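Local coordinates for protein sarcoplasmic calcium-binding proteins II, V, VI, and VII (Branchiostoma lanceolatum, PDB 2SAS) that binds calcium ions through EF-hand loops and seems to be more abundant in fast contracting muscles, although no functional relationship can be drawn from that distribution, at residues L136-V147 with A176-P185. Numbering follows the deposited sequence.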
ATOM      1  N   LEU A 136       4.125  -1.611  -3.057  1.00 28.82           N
ATOM      2  CA  LEU A 136       4.132  -0.122  -3.139  1.00 27.12           C
ATOM      3  C   LEU A 136       3.894   0.418  -4.541  1.00 27.85           C
ATOM      4  O   LEU A 136       4.278  -0.259  -5.527  1.00 29.40           O
ATOM      5  CB  LEU A 136       5.517   0.370  -2.693  1.00 25.49           C
ATOM      6  CG  LEU A 136       6.117  -0.406  -1.526  1.00 23.36           C
ATOM      7  CD1 LEU A 136       7.524   0.048  -1.331  1.00 22.58           C
ATOM      8  CD2 LEU A 136       5.186  -0.127  -0.329  1.00 23.44           C
ATOM      9  N   GLN A 137       3.377   1.640  -4.605  1.00 27.27           N
ATOM     10  CA  GLN A 137       3.054   2.258  -5.886  1.00 27.65           C
ATOM     11  C   GLN A 137       4.170   3.012  -6.567  1.00 28.20           C
ATOM     12  O   GLN A 137       4.065   4.216  -6.881  1.00 28.85           O
ATOM     13  CB  GLN A 137       1.742   3.062  -5.846  1.00 29.01           C
ATOM     14  CG  GLN A 137       0.636   2.570  -4.925  1.00 29.32           C
ATOM     15  CD  GLN A 137       0.373   1.092  -4.928  1.00 30.00           C
ATOM     16  OE1 GLN A 137      -0.272   0.525  -5.795  1.00 30.18           O
ATOM     17  NE2 GLN A 137       0.885   0.360  -3.931  1.00 30.49           N
ATOM     18  N   CYS A 138       5.237   2.324  -6.930  1.00 28.28           N
ATOM     19  CA  CYS A 138       6.387   2.909  -7.639  1.00 28.23           C
ATOM     20  C   CYS A 138       6.066   3.207  -9.093  1.00 27.89           C
ATOM     21  O   CYS A 138       6.369   2.311  -9.917  1.00 29.46           O
ATOM     22  CB  CYS A 138       7.488   1.832  -7.550  1.00 27.90           C
ATOM     23  SG  CYS A 138       8.101   1.646  -5.859  1.00 27.93           S
ATOM     24  N   ALA A 139       5.546   4.353  -9.474  1.00 26.25           N
ATOM     25  CA  ALA A 139       5.167   4.685 -10.844  1.00 25.60           C
ATOM     26  C   ALA A 139       6.275   5.028 -11.827  1.00 26.03           C
ATOM     27  O   ALA A 139       6.080   5.135 -13.075  1.00 27.83           O
ATOM     28  CB  ALA A 139       4.166   5.854 -10.828  1.00 24.10           C
ATOM     29  N   ASP A 140       7.445   5.268 -11.345  1.00 24.79           N
ATOM     30  CA  ASP A 140       8.659   5.595 -12.168  1.00 22.51           C
ATOM     31  C   ASP A 140       9.703   5.073 -11.190  1.00 20.19           C
ATOM     32  O   ASP A 140       9.955   5.760 -10.205  1.00 20.00           O
ATOM     33  CB  ASP A 140       8.611   7.069 -12.482  1.00 23.71           C
ATOM     34  CG  ASP A 140       9.656   7.591 -13.430  1.00 24.79           C
ATOM     35  OD1 ASP A 140      10.753   7.049 -13.502  1.00 27.63           O
ATOM     36  OD2 ASP A 140       9.382   8.588 -14.123  1.00 26.19           O
ATOM     37  N   VAL A 141      10.144   3.854 -11.324  1.00 19.93           N
ATOM     38  CA  VAL A 141      11.118   3.334 -10.309  1.00 19.27           C
ATOM     39  C   VAL A 141      12.433   4.075 -10.442  1.00 18.71           C
ATOM     40  O   VAL A 141      12.949   4.539  -9.402  1.00 19.20           O
ATOM     41  CB  VAL A 141      11.095   1.819 -10.208  1.00 19.38           C
ATOM     42  CG1 VAL A 141      11.869   1.347  -8.965  1.00 22.92           C
ATOM     43  CG2 VAL A 141       9.708   1.213 -10.122  1.00 18.83           C
ATOM     44  N   PRO A 142      12.993   4.223 -11.628  1.00 17.86           N
ATOM     45  CA  PRO A 142      14.234   4.965 -11.860  1.00 16.60           C
ATOM     46  C   PRO A 142      14.197   6.352 -11.259  1.00 16.21           C
ATOM     47  O   PRO A 142      15.239   6.807 -10.710  1.00 18.14           O
ATOM     48  CB  PRO A 142      14.365   5.045 -13.403  1.00 17.09           C
ATOM     49  CG  PRO A 142      13.612   3.829 -13.865  1.00 18.10           C
ATOM     50  CD  PRO A 142      12.436   3.666 -12.902  1.00 17.47           C
ATOM     51  N   ALA A 143      13.101   7.094 -11.312  1.00 14.15           N
ATOM     52  CA  ALA A 143      13.039   8.426 -10.685  1.00 13.89           C
ATOM     53  C   ALA A 143      13.036   8.333  -9.161  1.00 14.64           C
ATOM     54  O   ALA A 143      13.504   9.248  -8.496  1.00 14.97           O
ATOM     55  CB  ALA A 143      11.825   9.213 -11.116  1.00 13.61           C
ATOM     56  N   VAL A 144      12.439   7.285  -8.591  1.00 15.99           N
ATOM     57  CA  VAL A 144      12.427   7.146  -7.117  1.00 16.56           C
ATOM     58  C   VAL A 144      13.849   6.772  -6.731  1.00 17.06           C
ATOM     59  O   VAL A 144      14.400   7.221  -5.729  1.00 19.67           O
ATOM     60  CB  VAL A 144      11.375   6.122  -6.637  1.00 16.63           C
ATOM     61  CG1 VAL A 144      11.601   5.740  -5.191  1.00 15.86           C
ATOM     62  CG2 VAL A 144       9.958   6.599  -6.891  1.00 11.89           C
ATOM     63  N   TYR A 145      14.457   5.924  -7.548  1.00 17.86           N
ATOM     64  CA  TYR A 145      15.864   5.523  -7.230  1.00 17.30           C
ATOM     65  C   TYR A 145      16.812   6.695  -7.319  1.00 17.84           C
ATOM     66  O   TYR A 145      17.836   6.743  -6.625  1.00 18.56           O
ATOM     67  CB  TYR A 145      16.277   4.436  -8.217  1.00 15.60           C
ATOM     68  CG  TYR A 145      17.571   3.785  -7.858  1.00 13.74           C
ATOM     69  CD1 TYR A 145      17.476   2.824  -6.841  1.00 15.36           C
ATOM     70  CD2 TYR A 145      18.811   4.054  -8.433  1.00 13.29           C
ATOM     71  CE1 TYR A 145      18.592   2.138  -6.413  1.00 13.88           C
ATOM     72  CE2 TYR A 145      19.957   3.335  -8.001  1.00 11.76           C
ATOM     73  CZ  TYR A 145      19.824   2.408  -7.009  1.00 12.63           C
ATOM     74  OH  TYR A 145      20.863   1.690  -6.504  1.00 15.02           O
ATOM     75  N   ASN A 146      16.538   7.678  -8.170  1.00 19.33           N
ATOM     76  CA  ASN A 146      17.416   8.854  -8.294  1.00 18.48           C
ATOM     77  C   ASN A 146      17.284   9.788  -7.114  1.00 17.48           C
ATOM     78  O   ASN A 146      18.243  10.516  -6.785  1.00 16.60           O
ATOM     79  CB  ASN A 146      17.286   9.472  -9.702  1.00 21.47           C
ATOM     80  CG  ASN A 146      18.268   8.739 -10.641  1.00 25.31           C
ATOM     81  OD1 ASN A 146      19.434   9.121 -10.809  1.00 27.70           O
ATOM     82  ND2 ASN A 146      17.837   7.645 -11.240  1.00 26.13           N
ATOM     83  N   VAL A 147      16.137   9.808  -6.424  1.00 16.07           N
ATOM     84  CA  VAL A 147      16.038  10.643  -5.209  1.00 14.16           C
ATOM     85  C   VAL A 147      16.930   9.970  -4.163  1.00 14.75           C
ATOM     86  O   VAL A 147      17.732  10.562  -3.436  1.00 15.13           O
ATOM     87  CB  VAL A 147      14.588  10.787  -4.749  1.00 14.66           C
ATOM     88  CG1 VAL A 147      14.519  11.378  -3.328  1.00 12.67           C
ATOM     89  CG2 VAL A 147      13.723  11.561  -5.709  1.00 13.06           C
ATOM     90  N   ALA A 176      13.169  12.578   1.307  1.00 16.18           N
ATOM     91  CA  ALA A 176      13.736  11.336   0.793  1.00 16.18           C
ATOM     92  C   ALA A 176      13.308  10.096   1.545  1.00 15.56           C
ATOM     93  O   ALA A 176      13.349   9.013   0.879  1.00 15.98           O
ATOM     94  CB  ALA A 176      15.288  11.392   0.774  1.00 14.97           C
ATOM     95  N   GLY A 177      12.974  10.204   2.829  1.00 15.12           N
ATOM     96  CA  GLY A 177      12.568   8.970   3.609  1.00 12.78           C
ATOM     97  C   GLY A 177      11.322   8.426   2.937  1.00 13.34           C
ATOM     98  O   GLY A 177      10.944   7.253   3.026  1.00 15.97           O
ATOM     99  N   ASN A 178      10.605   9.228   2.173  1.00 12.59           N
ATOM    100  CA  ASN A 178       9.423   8.760   1.465  1.00 14.14           C
ATOM    101  C   ASN A 178       9.702   7.659   0.419  1.00 14.95           C
ATOM    102  O   ASN A 178       8.711   7.014   0.058  1.00 16.28           O
ATOM    103  CB  ASN A 178       8.668   9.860   0.777  1.00 13.52           C
ATOM    104  CG  ASN A 178       7.887  10.847   1.616  1.00 14.61           C
ATOM    105  OD1 ASN A 178       6.912  11.391   1.076  1.00 15.61           O
ATOM    106  ND2 ASN A 178       8.278  11.149   2.818  1.00 13.85           N
ATOM    107  N   THR A 179      10.892   7.525  -0.066  1.00 16.14           N
ATOM    108  CA  THR A 179      11.326   6.567  -1.102  1.00 15.90           C
ATOM    109  C   THR A 179      11.164   5.120  -0.708  1.00 15.66           C
ATOM    110  O   THR A 179      10.974   4.264  -1.589  1.00 15.92           O
ATOM    111  CB  THR A 179      12.780   6.876  -1.621  1.00 14.36           C
ATOM    112  OG1 THR A 179      13.665   6.699  -0.510  1.00 12.71           O
ATOM    113  CG2 THR A 179      12.880   8.350  -2.105  1.00 15.72           C
ATOM    114  N   LEU A 180      11.133   4.938   0.606  1.00 16.34           N
ATOM    115  CA  LEU A 180      10.974   3.606   1.199  1.00 15.96           C
ATOM    116  C   LEU A 180       9.532   3.156   1.085  1.00 16.13           C
ATOM    117  O   LEU A 180       9.226   1.973   1.244  1.00 16.85           O
ATOM    118  CB  LEU A 180      11.618   3.649   2.567  1.00 16.36           C
ATOM    119  CG  LEU A 180      13.100   4.029   2.643  1.00 16.83           C
ATOM    120  CD1 LEU A 180      13.570   4.023   4.096  1.00 17.50           C
ATOM    121  CD2 LEU A 180      13.885   2.952   1.873  1.00 17.19           C
ATOM    122  N   MET A 181       8.629   4.057   0.777  1.00 17.42           N
ATOM    123  CA  MET A 181       7.196   3.704   0.637  1.00 18.29           C
ATOM    124  C   MET A 181       6.960   3.653  -0.887  1.00 18.82           C
ATOM    125  O   MET A 181       5.866   3.485  -1.413  1.00 18.04           O
ATOM    126  CB  MET A 181       6.260   4.658   1.351  1.00 18.65           C
ATOM    127  CG  MET A 181       6.380   4.790   2.828  1.00 18.57           C
ATOM    128  SD  MET A 181       5.268   6.145   3.440  1.00 19.18           S
ATOM    129  CE  MET A 181       5.980   7.600   2.759  1.00 18.52           C
ATOM    130  N   GLY A 182       8.111   3.830  -1.559  1.00 19.08           N
ATOM    131  CA  GLY A 182       8.194   3.786  -3.005  1.00 18.16           C
ATOM    132  C   GLY A 182       7.720   5.097  -3.609  1.00 17.66           C
ATOM    133  O   GLY A 182       7.298   5.118  -4.771  1.00 18.17           O
ATOM    134  N   GLN A 183       7.779   6.172  -2.841  1.00 17.11           N
ATOM    135  CA  GLN A 183       7.313   7.433  -3.480  1.00 17.66           C
ATOM    136  C   GLN A 183       8.321   8.531  -3.544  1.00 16.37           C
ATOM    137  O   GLN A 183       9.303   8.608  -2.801  1.00 15.50           O
ATOM    138  CB  GLN A 183       5.963   7.798  -2.935  1.00 21.03           C
ATOM    139  CG  GLN A 183       5.781   7.957  -1.431  1.00 26.06           C
ATOM    140  CD  GLN A 183       4.815   9.144  -1.306  1.00 27.13           C
ATOM    141  OE1 GLN A 183       3.710   8.983  -1.820  1.00 29.08           O
ATOM    142  NE2 GLN A 183       5.344  10.251  -0.820  1.00 27.05           N
ATOM    143  N   LYS A 184       8.086   9.418  -4.506  1.00 16.85           N
ATOM    144  CA  LYS A 184       9.019  10.575  -4.652  1.00 19.50           C
ATOM    145  C   LYS A 184       8.554  11.691  -3.715  1.00 20.14           C
ATOM    146  O   LYS A 184       7.350  11.939  -3.592  1.00 20.49           O
ATOM    147  CB  LYS A 184       8.903  11.129  -6.080  1.00 21.68           C
ATOM    148  CG  LYS A 184       9.857  10.589  -7.123  1.00 26.92           C
ATOM    149  CD  LYS A 184       9.237  10.597  -8.531  1.00 31.18           C
ATOM    150  CE  LYS A 184       8.606   9.250  -8.819  1.00 35.30           C
ATOM    151  NZ  LYS A 184       7.815   9.225 -10.073  1.00 38.20           N
ATOM    152  N   PRO A 185       9.501  12.390  -3.094  1.00 20.22           N
ATOM    153  CA  PRO A 185       9.142  13.494  -2.208  1.00 20.10           C
ATOM    154  C   PRO A 185       8.616  14.686  -2.988  1.00 21.26           C
ATOM    155  O   PRO A 185       9.412  15.525  -3.500  1.00 24.86           O
ATOM    156  CB  PRO A 185      10.429  13.866  -1.496  1.00 19.54           C
ATOM    157  CG  PRO A 185      11.535  13.349  -2.328  1.00 19.92           C
ATOM    158  CD  PRO A 185      10.965  12.147  -3.069  1.00 21.01           C
ATOM    159  OXT PRO A 185       7.423  14.811  -3.066  1.00 22.73           O
TER
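Ala176 O, whose residue touches Val147 through its methyl, takes two hydrogen bonds from Thr179, one of them from the backbone N. In the other, Thr179 OG1 lies 2.7 Å from Ala176 O and meets the carbonyl almost head-on (C=O...OG1 175°). With OG1 wedged between the backbone N and the carbonyl carbon (chi1 64°) and tied back to its own 3-10 turn, Thr179 CG2 is left to face the helix, 3.7 Å from Val147 CG1. The same methyl, Val147 CG1, also packs against the Pro185 ring at CD (3.6 Å). Val144 divides its branches: CG1 lies against Thr179 CB, while CG2 reaches Lys184 CE at 3.5 Å. The lysine chain, bent at chi3 (-94°), passes the methyl of Ala143 and brings NZ to 3.3 Å from Asp140 CB. The C-terminal tail thus illustrates how a segment can be packed against the start of a helix, chiefly by apolar contacts. Asp140 is the N-cap of helix 141-149: OD1 accepts from Ala143 N, which comes in from above the carboxylate plane. Its OD2 stands 4.4 Å from Lys184 NZ, too far for a salt bridge, though the charges may attract. Cutting Lys184 back to an alanine is likely to uncover Val144 CG2 and the Ala143 methyl and take away the positive charge near the Asp140 carboxylate. Farther along, Cys138 SG, disulfide-bonded to Cys131, lies 3.6 Å from Gly182 CA, and Leu136 CB rests on Met181 O. The calcium sites seen are in the first three EF-hands; here, in the fourth, helix 124-130 covers Val144, helix 4-18 meets Leu136 and Met181, and Thr179 and Leu180 pack on Leu164 of helix 158-170.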